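PDB 6ICL: methylxanthine N3-demethylase NdmB from Pseudomonas putida, which removes the N3-methyl group of theobromine and related methylxanthines as formaldehyde, using O2, NADH, a Rieske [2Fe-2S] cluster and a non-heme iron centre. Local coordinates for residues Pro56-Val67 with Ala79-Ser90; His197-Leu206 with Phe306-Val317. All coordinates share one frame; numbering follows the deposited sequence.

Contact 1: residues Pro56-Val67 with Ala79-Ser90. With FES (Fe2/s2 (inorganic) cluster), chain B.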
loop_
_atom_site.group_PDB
_atom_site.type_symbol
_atom_site.label_atom_id
_atom_site.label_comp_id
_atom_site.label_asym_id
_atom_site.label_seq_id
_atom_site.Cartn_x
_atom_site.Cartn_y
_atom_site.Cartn_z
ATOM N N PRO A 56 -17.454 -11.136 22.978
ATOM C CA PRO A 56 -16.278 -11.993 23.168
ATOM C C PRO A 56 -15.026 -11.449 22.463
ATOM O O PRO A 56 -15.140 -10.614 21.561
ATOM C CB PRO A 56 -16.730 -13.332 22.579
ATOM C CG PRO A 56 -17.715 -12.926 21.464
ATOM C CD PRO A 56 -18.418 -11.697 22.011
ATOM N N MET A 57 -13.848 -11.873 22.917
ATOM C CA MET A 57 -12.583 -11.394 22.375
ATOM C C MET A 57 -11.649 -12.587 22.285
ATOM O O MET A 57 -11.756 -13.531 23.081
ATOM C CB MET A 57 -11.966 -10.261 23.248
ATOM C CG MET A 57 -10.528 -10.507 23.816
ATOM S SD MET A 57 -9.730 -8.987 24.298
ATOM C CE MET A 57 -8.165 -8.975 23.444
ATOM N N GLY A 58 -10.750 -12.551 21.306
ATOM C CA GLY A 58 -9.750 -13.599 21.127
ATOM C C GLY A 58 -8.388 -13.139 21.632
ATOM O O GLY A 58 -8.000 -11.993 21.424
ATOM N N VAL A 59 -7.691 -14.044 22.334
ATOM C CA VAL A 59 -6.311 -13.848 22.764
ATOM C C VAL A 59 -5.595 -15.170 22.573
ATOM O O VAL A 59 -6.213 -16.235 22.503
ATOM C CB VAL A 59 -6.149 -13.406 24.240
ATOM C CG1 VAL A 59 -6.744 -12.028 24.483
ATOM C CG2 VAL A 59 -6.763 -14.460 25.202
ATOM N N THR A 60 -4.269 -15.099 22.502
ATOM C CA THR A 60 -3.443 -16.289 22.399
ATOM C C THR A 60 -2.472 -16.314 23.573
ATOM O O THR A 60 -1.828 -15.307 23.873
ATOM C CB THR A 60 -2.725 -16.319 21.045
ATOM O OG1 THR A 60 -3.724 -16.332 20.011
ATOM C CG2 THR A 60 -1.868 -17.579 20.906
ATOM N N LEU A 61 -2.425 -17.448 24.274
ATOM C CA LEU A 61 -1.595 -17.615 25.464
ATOM C C LEU A 61 -0.925 -18.969 25.361
ATOM O O LEU A 61 -1.615 -19.990 25.286
ATOM C CB LEU A 61 -2.406 -17.541 26.759
ATOM C CG LEU A 61 -1.584 -17.779 28.039
ATOM C CD1 LEU A 61 -0.407 -16.804 28.139
ATOM C CD2 LEU A 61 -2.478 -17.637 29.279
ATOM N N LEU A 62 0.406 -18.968 25.363
ATOM C CA LEU A 62 1.191 -20.197 25.296
ATOM C C LEU A 62 0.780 -21.023 24.087
ATOM O O LEU A 62 0.719 -22.248 24.140
ATOM C CB LEU A 62 1.068 -21.007 26.598
ATOM C CG LEU A 62 1.770 -20.376 27.808
ATOM C CD1 LEU A 62 1.440 -21.132 29.099
ATOM C CD2 LEU A 62 3.266 -20.347 27.585
ATOM N N GLY A 63 0.506 -20.344 22.976
ATOM C CA GLY A 63 0.093 -21.027 21.771
ATOM C C GLY A 63 -1.369 -21.410 21.734
ATOM O O GLY A 63 -1.855 -21.812 20.672
ATOM N N GLU A 64 -2.095 -21.291 22.845
ATOM C CA GLU A 64 -3.504 -21.656 22.893
ATOM C C GLU A 64 -4.373 -20.475 22.490
ATOM O O GLU A 64 -4.151 -19.347 22.936
ATOM C CB GLU A 64 -3.930 -22.104 24.296
ATOM C CG GLU A 64 -2.974 -23.034 24.985
ATOM C CD GLU A 64 -3.221 -24.479 24.654
ATOM O OE1 GLU A 64 -2.625 -25.336 25.337
ATOM O OE2 GLU A 64 -4.001 -24.766 23.718
ATOM N N LYS A 65 -5.396 -20.759 21.696
ATOM C CA LYS A 65 -6.395 -19.770 21.332
ATOM C C LYS A 65 -7.516 -19.805 22.366
ATOM O O LYS A 65 -8.167 -20.839 22.552
ATOM C CB LYS A 65 -6.913 -20.050 19.920
ATOM C CG LYS A 65 -5.762 -20.307 18.926
ATOM C CD LYS A 65 -6.080 -19.898 17.485
ATOM C CE LYS A 65 -7.370 -20.480 16.943
ATOM N NZ LYS A 65 -7.394 -20.416 15.442
ATOM N N LEU A 66 -7.731 -18.682 23.031
ATOM C CA LEU A 66 -8.700 -18.533 24.109
ATOM C C LEU A 66 -9.734 -17.505 23.698
ATOM O O LEU A 66 -9.431 -16.579 22.940
ATOM C CB LEU A 66 -8.037 -18.031 25.426
ATOM C CG LEU A 66 -6.791 -18.771 25.968
ATOM C CD1 LEU A 66 -6.328 -18.140 27.282
ATOM C CD2 LEU A 66 -7.066 -20.240 26.165
ATOM N N VAL A 67 -10.942 -17.637 24.242
ATOM C CA VAL A 67 -11.966 -16.605 24.121
ATOM C C VAL A 67 -12.215 -16.016 25.503
ATOM O O VAL A 67 -12.290 -16.750 26.497
ATOM C CB VAL A 67 -13.264 -17.156 23.494
ATOM C CG1 VAL A 67 -13.760 -18.406 24.251
ATOM C CG2 VAL A 67 -14.338 -16.069 23.446
ATOM N N ALA A 79 -11.562 -22.125 25.899
ATOM C CA ALA A 79 -10.968 -22.506 24.628
ATOM C C ALA A 79 -11.782 -21.909 23.484
ATOM O O ALA A 79 -13.016 -22.025 23.459
ATOM C CB ALA A 79 -10.910 -24.025 24.498
ATOM N N ASP A 80 -11.091 -21.272 22.538
ATOM C CA ASP A 80 -11.750 -20.560 21.439
ATOM C C ASP A 80 -12.135 -21.529 20.319
ATOM O O ASP A 80 -11.703 -21.424 19.161
ATOM C CB ASP A 80 -10.851 -19.451 20.912
ATOM C CG ASP A 80 -11.611 -18.462 20.024
ATOM O OD1 ASP A 80 -12.876 -18.498 20.016
ATOM O OD2 ASP A 80 -10.931 -17.649 19.343
ATOM N N ARG A 81 -12.971 -22.495 20.681
ATOM C CA ARG A 81 -13.238 -23.587 19.761
ATOM C C ARG A 81 -14.526 -24.265 20.198
ATOM O O ARG A 81 -14.548 -24.946 21.229
ATOM C CB ARG A 81 -12.075 -24.562 19.737
ATOM C CG ARG A 81 -12.256 -25.691 18.733
ATOM C CD ARG A 81 -11.005 -26.552 18.626
ATOM N NE ARG A 81 -11.196 -27.646 17.672
ATOM C CZ ARG A 81 -11.520 -28.881 18.026
ATOM N NH1 ARG A 81 -11.667 -29.181 19.311
ATOM N NH2 ARG A 81 -11.698 -29.816 17.102
ATOM N N CYS A 82 -15.595 -24.063 19.427
ATOM C CA CYS A 82 -16.870 -24.676 19.763
ATOM C C CYS A 82 -16.762 -26.189 19.654
ATOM O O CYS A 82 -16.102 -26.717 18.760
ATOM C CB CYS A 82 -17.964 -24.153 18.842
ATOM S SG CYS A 82 -19.596 -24.813 19.226
ATOM N N ALA A 83 -17.410 -26.895 20.586
ATOM C CA ALA A 83 -17.348 -28.357 20.580
ATOM C C ALA A 83 -18.149 -28.967 19.442
ATOM O O ALA A 83 -17.892 -30.117 19.065
ATOM C CB ALA A 83 -17.858 -28.920 21.919
ATOM N N HIS A 84 -19.119 -28.236 18.895
ATOM C CA HIS A 84 -19.951 -28.794 17.838
ATOM C C HIS A 84 -19.167 -28.955 16.538
ATOM O O HIS A 84 -18.902 -30.083 16.100
ATOM C CB HIS A 84 -21.189 -27.918 17.604
ATOM C CG HIS A 84 -22.080 -28.424 16.515
ATOM N ND1 HIS A 84 -22.733 -27.591 15.634
ATOM C CD2 HIS A 84 -22.413 -29.683 16.151
ATOM C CE1 HIS A 84 -23.442 -28.308 14.785
ATOM N NE2 HIS A 84 -23.267 -29.583 15.078
ATOM N N ARG A 85 -18.807 -27.829 15.900
ATOM C CA ARG A 85 -18.089 -27.904 14.629
ATOM C C ARG A 85 -16.879 -26.973 14.578
ATOM O O ARG A 85 -16.459 -26.572 13.476
ATOM C CB ARG A 85 -19.025 -27.611 13.437
ATOM C CG ARG A 85 -20.081 -28.710 13.144
ATOM C CD ARG A 85 -19.402 -30.008 12.721
ATOM N NE ARG A 85 -20.335 -31.044 12.243
ATOM C CZ ARG A 85 -20.691 -32.119 12.945
ATOM N NH1 ARG A 85 -20.205 -32.308 14.172
ATOM N NH2 ARG A 85 -21.532 -33.006 12.422
ATOM N N SER A 86 -16.323 -26.610 15.733
ATOM C CA SER A 86 -15.006 -26.008 15.877
ATOM C C SER A 86 -14.944 -24.549 15.453
ATOM O O SER A 86 -13.829 -24.041 15.286
ATOM C CB SER A 86 -13.926 -26.759 15.085
ATOM O OG SER A 86 -13.876 -28.125 15.453
ATOM N N ALA A 87 -16.068 -23.853 15.299
ATOM C CA ALA A 87 -16.022 -22.415 15.035
ATOM C C ALA A 87 -15.380 -21.656 16.200
ATOM O O ALA A 87 -15.366 -22.118 17.344
ATOM C CB ALA A 87 -17.427 -21.883 14.769
ATOM N N GLN A 88 -14.827 -20.471 15.904
ATOM C CA GLN A 88 -14.263 -19.639 16.958
ATOM C C GLN A 88 -15.367 -18.928 17.726
ATOM O O GLN A 88 -16.109 -18.114 17.157
ATOM C CB GLN A 88 -13.294 -18.614 16.390
ATOM C CG GLN A 88 -11.894 -19.179 16.222
ATOM C CD GLN A 88 -10.939 -18.117 15.713
ATOM O OE1 GLN A 88 -10.920 -17.826 14.524
ATOM N NE2 GLN A 88 -10.162 -17.520 16.611
ATOM N N LEU A 89 -15.449 -19.202 19.034
ATOM C CA LEU A 89 -16.424 -18.519 19.868
ATOM C C LEU A 89 -16.126 -17.030 19.968
ATOM O O LEU A 89 -17.049 -16.228 20.190
ATOM C CB LEU A 89 -16.466 -19.182 21.264
ATOM C CG LEU A 89 -16.819 -20.684 21.216
ATOM C CD1 LEU A 89 -16.642 -21.351 22.572
ATOM C CD2 LEU A 89 -18.253 -20.884 20.736
ATOM N N SER A 90 -14.861 -16.629 19.755
ATOM C CA SER A 90 -14.471 -15.232 19.956
ATOM C C SER A 90 -15.078 -14.292 18.923
ATOM O O SER A 90 -15.039 -13.068 19.124
ATOM C CB SER A 90 -12.939 -15.096 19.948
ATOM O OG SER A 90 -12.387 -15.536 18.701
HETATM FE FE1 FES B . -21.972 -25.406 15.479
HETATM FE FE2 FES B . -20.579 -23.858 17.283
HETATM S S1 FES B . -19.787 -24.823 15.465
HETATM S S2 FES B . -22.727 -24.324 17.210
HETATM O O HOH W 1 -9.184 -20.229 13.365
HETATM O O HOH W 2 -8.465 -16.934 20.194
#
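D80 OD2, on a carboxylate lodged against V67 and L66, is held from several directions. The hydroxyl of S90 donates to it on the syn side (OG to OD2, 2.6 Å), and the amide of Q88 comes from above the carboxylate plane (NE2 to OD2, 2.8 Å). A water 2.7 Å from OD2 lies within reach of L66 O. The other oxygen, OD1, takes the backbone N of S90 at 2.7 Å. D80 turns its CG away from its backbone N (chi1 -165°), which carries the carboxylate across to the 3-10 segment starting at L89. Its N-H reaches back to the 57-61/64-71 hairpin, bonding K65 O at 3.0 Å and 166°, beside the antiparallel non-hydrogen-bonded pair L66-A79. Close packing completes the junction: V67 lays CG2 on S90 CA (3.6 Å) and CG1 near L89 CB, while S90 CB abuts the backbone N of G58. Were D80 an alanine, the S90 hydroxyl, the S90 N-H and the Q88 amide would probably lose their common carboxylate, and the loop's end would be less firmly fixed to its start. Between the anchored ends, the loop projects C82 SG to FE2 (2.4 Å) and H84 ND1 to FE1 (2.3 Å); C105 and H108 complete the Rieske cluster. H84 NE2 is hydrogen-bonded to D336 of the second subunit. The chemistry thus divides the loop into a metal-bearing tip facing a neighbouring subunit and a base where the buried D80 carboxylate ties its two ends together and the D80 backbone N-H fastens it to the hairpin.

Contact 2: residues His197-Leu206 with Phe306-Val317; sequences HFAFVHPGTL and FQKRVLDEDQPV. With FE (Fe (III) ion), chain C.
H202 and D314 meet at the iron almost perpendicular, the imidazole and carboxylate planes 87° apart. The ring brings NE2 to the metal at 1.9 Å. D314 grips the iron with both oxygens, OD1 at 2.3 Å and OD2 at 2.2 Å. H197, whose side chain runs at about a right angle to that of D314, adds NE2 at 2.1 Å, and a water takes a further position. Two histidines and one carboxylate form the facial triad of Rieske oxygenases. The other nitrogen helps fix the rotation of H202: ND1 donates an almost straight bond to E313 OE1 (2.7 Å), in the ring plane but on the anti side of a carboxylate tilted 38° to the ring. E313 sets CG opposite its carbonyl carbon (chi1 -67°) and extends beyond it, so the carboxylate comes off the helix between H202 and T205. T205 approaches from the opposite direction and gives its hydroxyl to the syn lone pair of OE2, also at 2.7 Å, while the same OG1 lies over a face of the R309 guanidinium. The H202 ring is sandwiched, V201 CG1 on one face and L206 CD1 on the other. Nearer the start of helix 300-319, the L206 CD2 methyl meets the edge of F306 at CZ (3.7 Å). A second shell continues outside these segments, D194 hydrogen-bonded to H197 ND1 and N191 to D314 OD1. Hydrogen bonds hold both histidines from the nitrogen remote from the metal, while N191 reaches a metal-bound oxygen; with ND1 engaged by E313, H202 is probably held with NE2 toward the iron, and T205 steadies E313.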
loop_
_atom_site.group_PDB
_atom_site.type_symbol
_atom_site.label_atom_id
_atom_site.label_comp_id
_atom_site.label_asym_id
_atom_site.label_seq_id
_atom_site.Cartn_x
_atom_site.Cartn_y
_atom_site.Cartn_z
ATOM N N HIS A 197 23.181 -2.324 29.681
ATOM C CA HIS A 197 22.967 -1.947 28.287
ATOM C C HIS A 197 22.662 -0.463 28.085
ATOM O O HIS A 197 22.602 -0.025 26.927
ATOM C CB HIS A 197 21.839 -2.789 27.658
ATOM C CG HIS A 197 20.459 -2.390 28.090
ATOM N ND1 HIS A 197 19.853 -2.904 29.216
ATOM C CD2 HIS A 197 19.559 -1.545 27.532
ATOM C CE1 HIS A 197 18.645 -2.381 29.342
ATOM N NE2 HIS A 197 18.443 -1.551 28.332
ATOM N N PHE A 198 22.471 0.326 29.162
ATOM C CA PHE A 198 22.064 1.728 29.000
ATOM C C PHE A 198 23.054 2.518 28.150
ATOM O O PHE A 198 22.645 3.336 27.312
ATOM C CB PHE A 198 21.912 2.427 30.355
ATOM C CG PHE A 198 20.647 2.095 31.077
ATOM C CD1 PHE A 198 19.970 0.908 30.823
ATOM C CD2 PHE A 198 20.126 2.973 32.014
ATOM C CE1 PHE A 198 18.792 0.596 31.495
ATOM C CE2 PHE A 198 18.967 2.665 32.689
ATOM C CZ PHE A 198 18.299 1.466 32.430
ATOM N N ALA A 199 24.363 2.315 28.364
ATOM C CA ALA A 199 25.341 3.149 27.659
ATOM C C ALA A 199 25.266 2.943 26.152
ATOM O O ALA A 199 25.592 3.854 25.374
ATOM C CB ALA A 199 26.756 2.853 28.171
ATOM N N PHE A 200 24.802 1.773 25.719
ATOM C CA PHE A 200 24.805 1.444 24.298
ATOM C C PHE A 200 23.426 1.535 23.667
ATOM O O PHE A 200 23.308 1.965 22.513
ATOM C CB PHE A 200 25.431 0.048 24.116
ATOM C CG PHE A 200 26.718 -0.100 24.914
ATOM C CD1 PHE A 200 27.913 0.433 24.432
ATOM C CD2 PHE A 200 26.705 -0.665 26.193
ATOM C CE1 PHE A 200 29.090 0.366 25.203
ATOM C CE2 PHE A 200 27.877 -0.740 26.964
ATOM C CZ PHE A 200 29.056 -0.236 26.469
ATOM N N VAL A 201 22.380 1.152 24.396
ATOM C CA VAL A 201 21.024 1.206 23.848
ATOM C C VAL A 201 20.365 2.557 24.123
ATOM O O VAL A 201 19.625 3.074 23.277
ATOM C CB VAL A 201 20.183 0.044 24.418
ATOM C CG1 VAL A 201 18.723 0.102 23.898
ATOM C CG2 VAL A 201 20.832 -1.300 24.085
ATOM N N HIS A 202 20.640 3.156 25.296
ATOM C CA HIS A 202 19.943 4.359 25.753
ATOM C C HIS A 202 20.865 5.557 25.989
ATOM O O HIS A 202 20.624 6.314 26.935
ATOM C CB HIS A 202 19.191 4.074 27.069
ATOM C CG HIS A 202 18.254 2.899 27.019
ATOM N ND1 HIS A 202 17.192 2.823 26.135
ATOM C CD2 HIS A 202 18.209 1.757 27.753
ATOM C CE1 HIS A 202 16.538 1.686 26.329
ATOM N NE2 HIS A 202 17.140 1.010 27.298
ATOM N N PRO A 203 21.906 5.800 25.179
ATOM C CA PRO A 203 22.906 6.802 25.606
ATOM C C PRO A 203 22.343 8.205 25.799
ATOM O O PRO A 203 22.671 8.863 26.795
ATOM C CB PRO A 203 23.957 6.757 24.487
ATOM C CG PRO A 203 23.236 6.225 23.298
ATOM C CD PRO A 203 22.225 5.247 23.850
ATOM N N GLY A 204 21.494 8.683 24.902
ATOM C CA GLY A 204 20.934 10.004 25.099
ATOM C C GLY A 204 19.619 10.058 25.853
ATOM O O GLY A 204 18.974 11.112 25.880
ATOM N N THR A 205 19.197 8.968 26.475
ATOM C CA THR A 205 17.875 8.914 27.088
ATOM C C THR A 205 17.902 8.557 28.559
ATOM O O THR A 205 17.149 9.136 29.339
ATOM C CB THR A 205 17.000 7.894 26.343
ATOM O OG1 THR A 205 16.897 8.291 24.975
ATOM C CG2 THR A 205 15.625 7.845 26.939
ATOM N N LEU A 206 18.723 7.595 28.958
ATOM C CA LEU A 206 18.754 7.107 30.330
ATOM C C LEU A 206 20.178 7.209 30.865
ATOM O O LEU A 206 21.130 6.776 30.204
ATOM C CB LEU A 206 18.266 5.659 30.399
ATOM C CG LEU A 206 16.805 5.400 30.057
ATOM C CD1 LEU A 206 16.535 3.917 30.123
ATOM C CD2 LEU A 206 15.930 6.134 31.028
ATOM N N PHE A 306 7.633 9.012 27.262
ATOM C CA PHE A 306 9.033 8.789 27.592
ATOM C C PHE A 306 9.332 7.302 27.640
ATOM O O PHE A 306 10.338 6.857 27.088
ATOM C CB PHE A 306 9.408 9.453 28.913
ATOM C CG PHE A 306 10.829 9.186 29.313
ATOM C CD1 PHE A 306 11.861 9.833 28.677
ATOM C CD2 PHE A 306 11.129 8.236 30.276
ATOM C CE1 PHE A 306 13.168 9.569 29.018
ATOM C CE2 PHE A 306 12.428 7.968 30.623
ATOM C CZ PHE A 306 13.446 8.634 29.999
ATOM N N GLN A 307 8.440 6.506 28.249
ATOM C CA GLN A 307 8.660 5.065 28.285
ATOM C C GLN A 307 8.613 4.465 26.886
ATOM O O GLN A 307 9.375 3.539 26.580
ATOM C CB GLN A 307 7.640 4.385 29.209
ATOM C CG GLN A 307 7.765 4.785 30.659
ATOM C CD GLN A 307 9.113 4.387 31.246
ATOM O OE1 GLN A 307 9.720 3.387 30.841
ATOM N NE2 GLN A 307 9.597 5.184 32.186
ATOM N N LYS A 308 7.740 4.975 26.014
ATOM C CA LYS A 308 7.751 4.486 24.637
ATOM C C LYS A 308 9.079 4.793 23.951
ATOM O O LYS A 308 9.602 3.974 23.191
ATOM C CB LYS A 308 6.594 5.082 23.836
ATOM C CG LYS A 308 6.637 4.668 22.376
ATOM C CD LYS A 308 5.475 5.218 21.551
ATOM C CE LYS A 308 5.735 4.998 20.057
ATOM N NZ LYS A 308 5.941 3.557 19.768
ATOM N N ARG A 309 9.630 5.982 24.187
ATOM C CA ARG A 309 10.928 6.308 23.606
ATOM C C ARG A 309 12.000 5.300 24.032
ATOM O O ARG A 309 12.789 4.826 23.209
ATOM C CB ARG A 309 11.318 7.725 24.011
ATOM C CG ARG A 309 12.688 8.147 23.528
ATOM C CD ARG A 309 12.993 9.548 24.022
ATOM N NE ARG A 309 14.331 9.984 23.622
ATOM C CZ ARG A 309 14.928 11.074 24.093
ATOM N NH1 ARG A 309 14.305 11.842 24.983
ATOM N NH2 ARG A 309 16.153 11.388 23.688
ATOM N N VAL A 310 12.018 4.941 25.306
ATOM C CA VAL A 310 12.946 3.927 25.793
ATOM C C VAL A 310 12.660 2.580 25.136
ATOM O O VAL A 310 13.572 1.907 24.633
ATOM C CB VAL A 310 12.860 3.856 27.324
ATOM C CG1 VAL A 310 13.512 2.573 27.864
ATOM C CG2 VAL A 310 13.491 5.127 27.922
ATOM N N LEU A 311 11.387 2.168 25.134
ATOM C CA LEU A 311 11.001 0.900 24.512
ATOM C C LEU A 311 11.453 0.836 23.065
ATOM O O LEU A 311 11.944 -0.200 22.598
ATOM C CB LEU A 311 9.484 0.719 24.593
ATOM C CG LEU A 311 8.865 0.503 25.977
ATOM C CD1 LEU A 311 7.332 0.559 25.865
ATOM C CD2 LEU A 311 9.321 -0.848 26.549
ATOM N N ASP A 312 11.321 1.945 22.340
ATOM C CA ASP A 312 11.703 1.918 20.934
ATOM C C ASP A 312 13.210 1.823 20.747
ATOM O O ASP A 312 13.650 1.355 19.696
ATOM C CB ASP A 312 11.172 3.152 20.192
ATOM C CG ASP A 312 9.675 3.077 19.939
ATOM O OD1 ASP A 312 9.101 1.954 19.930
ATOM O OD2 ASP A 312 9.075 4.161 19.757
ATOM N N GLU A 313 14.005 2.229 21.744
ATOM C CA GLU A 313 15.452 1.993 21.667
ATOM C C GLU A 313 15.793 0.520 21.910
ATOM O O GLU A 313 16.605 -0.059 21.184
ATOM C CB GLU A 313 16.181 2.906 22.659
ATOM C CG GLU A 313 16.078 4.363 22.269
ATOM C CD GLU A 313 16.527 5.300 23.364
ATOM O OE1 GLU A 313 16.608 4.882 24.541
ATOM O OE2 GLU A 313 16.785 6.468 23.040
ATOM N N ASP A 314 15.155 -0.110 22.896
ATOM C CA ASP A 314 15.411 -1.523 23.177
ATOM C C ASP A 314 14.906 -2.433 22.064
ATOM O O ASP A 314 15.545 -3.445 21.747
ATOM C CB ASP A 314 14.741 -1.926 24.486
ATOM C CG ASP A 314 15.502 -1.457 25.728
ATOM O OD1 ASP A 314 16.740 -1.608 25.801
ATOM O OD2 ASP A 314 14.844 -0.964 26.646
ATOM N N GLN A 315 13.731 -2.131 21.498
ATOM C CA GLN A 315 13.023 -3.101 20.668
ATOM C C GLN A 315 13.877 -3.716 19.556
ATOM O O GLN A 315 13.950 -4.949 19.481
ATOM C CB GLN A 315 11.757 -2.473 20.063
ATOM C CG GLN A 315 10.960 -3.519 19.237
ATOM C CD GLN A 315 9.591 -3.017 18.771
ATOM O OE1 GLN A 315 9.293 -1.842 18.915
ATOM N NE2 GLN A 315 8.745 -3.928 18.233
ATOM N N PRO A 316 14.519 -2.952 18.671
ATOM C CA PRO A 316 15.256 -3.614 17.580
ATOM C C PRO A 316 16.482 -4.379 18.061
ATOM O O PRO A 316 16.868 -5.363 17.424
ATOM C CB PRO A 316 15.640 -2.452 16.658
ATOM C CG PRO A 316 15.651 -1.248 17.573
ATOM C CD PRO A 316 14.549 -1.484 18.545
ATOM N N VAL A 317 17.098 -3.977 19.172
ATOM C CA VAL A 317 18.245 -4.730 19.679
ATOM C C VAL A 317 17.791 -6.074 20.231
ATOM O O VAL A 317 18.351 -7.128 19.898
ATOM C CB VAL A 317 19.001 -3.900 20.733
ATOM C CG1 VAL A 317 20.183 -4.706 21.307
ATOM C CG2 VAL A 317 19.481 -2.590 20.093
HETATM FE FE FE C . 16.566 -0.677 27.940
HETATM O O HOH W 3 15.427 -0.703 29.676
#

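Overall arrangement
The two contacts divide the work of a Rieske oxygenase between two domains: contact 1 carries the cluster loop of the Rieske domain, contact 2 the mononuclear iron of the C-terminal domain. Within one chain they do not touch; their nearest atoms are about 17 Å apart and their centres about 36 Å. The metals lie farther still, FE2 of the cluster being 45.1 Å from the mononuclear FE, too far for direct electron transfer. Assembly offers a probable answer. H108 of the third subunit, a cluster ligand there, packs on H197 of contact 2, consistent with electrons crossing between subunits, while the loop of contact 1 faces the second subunit.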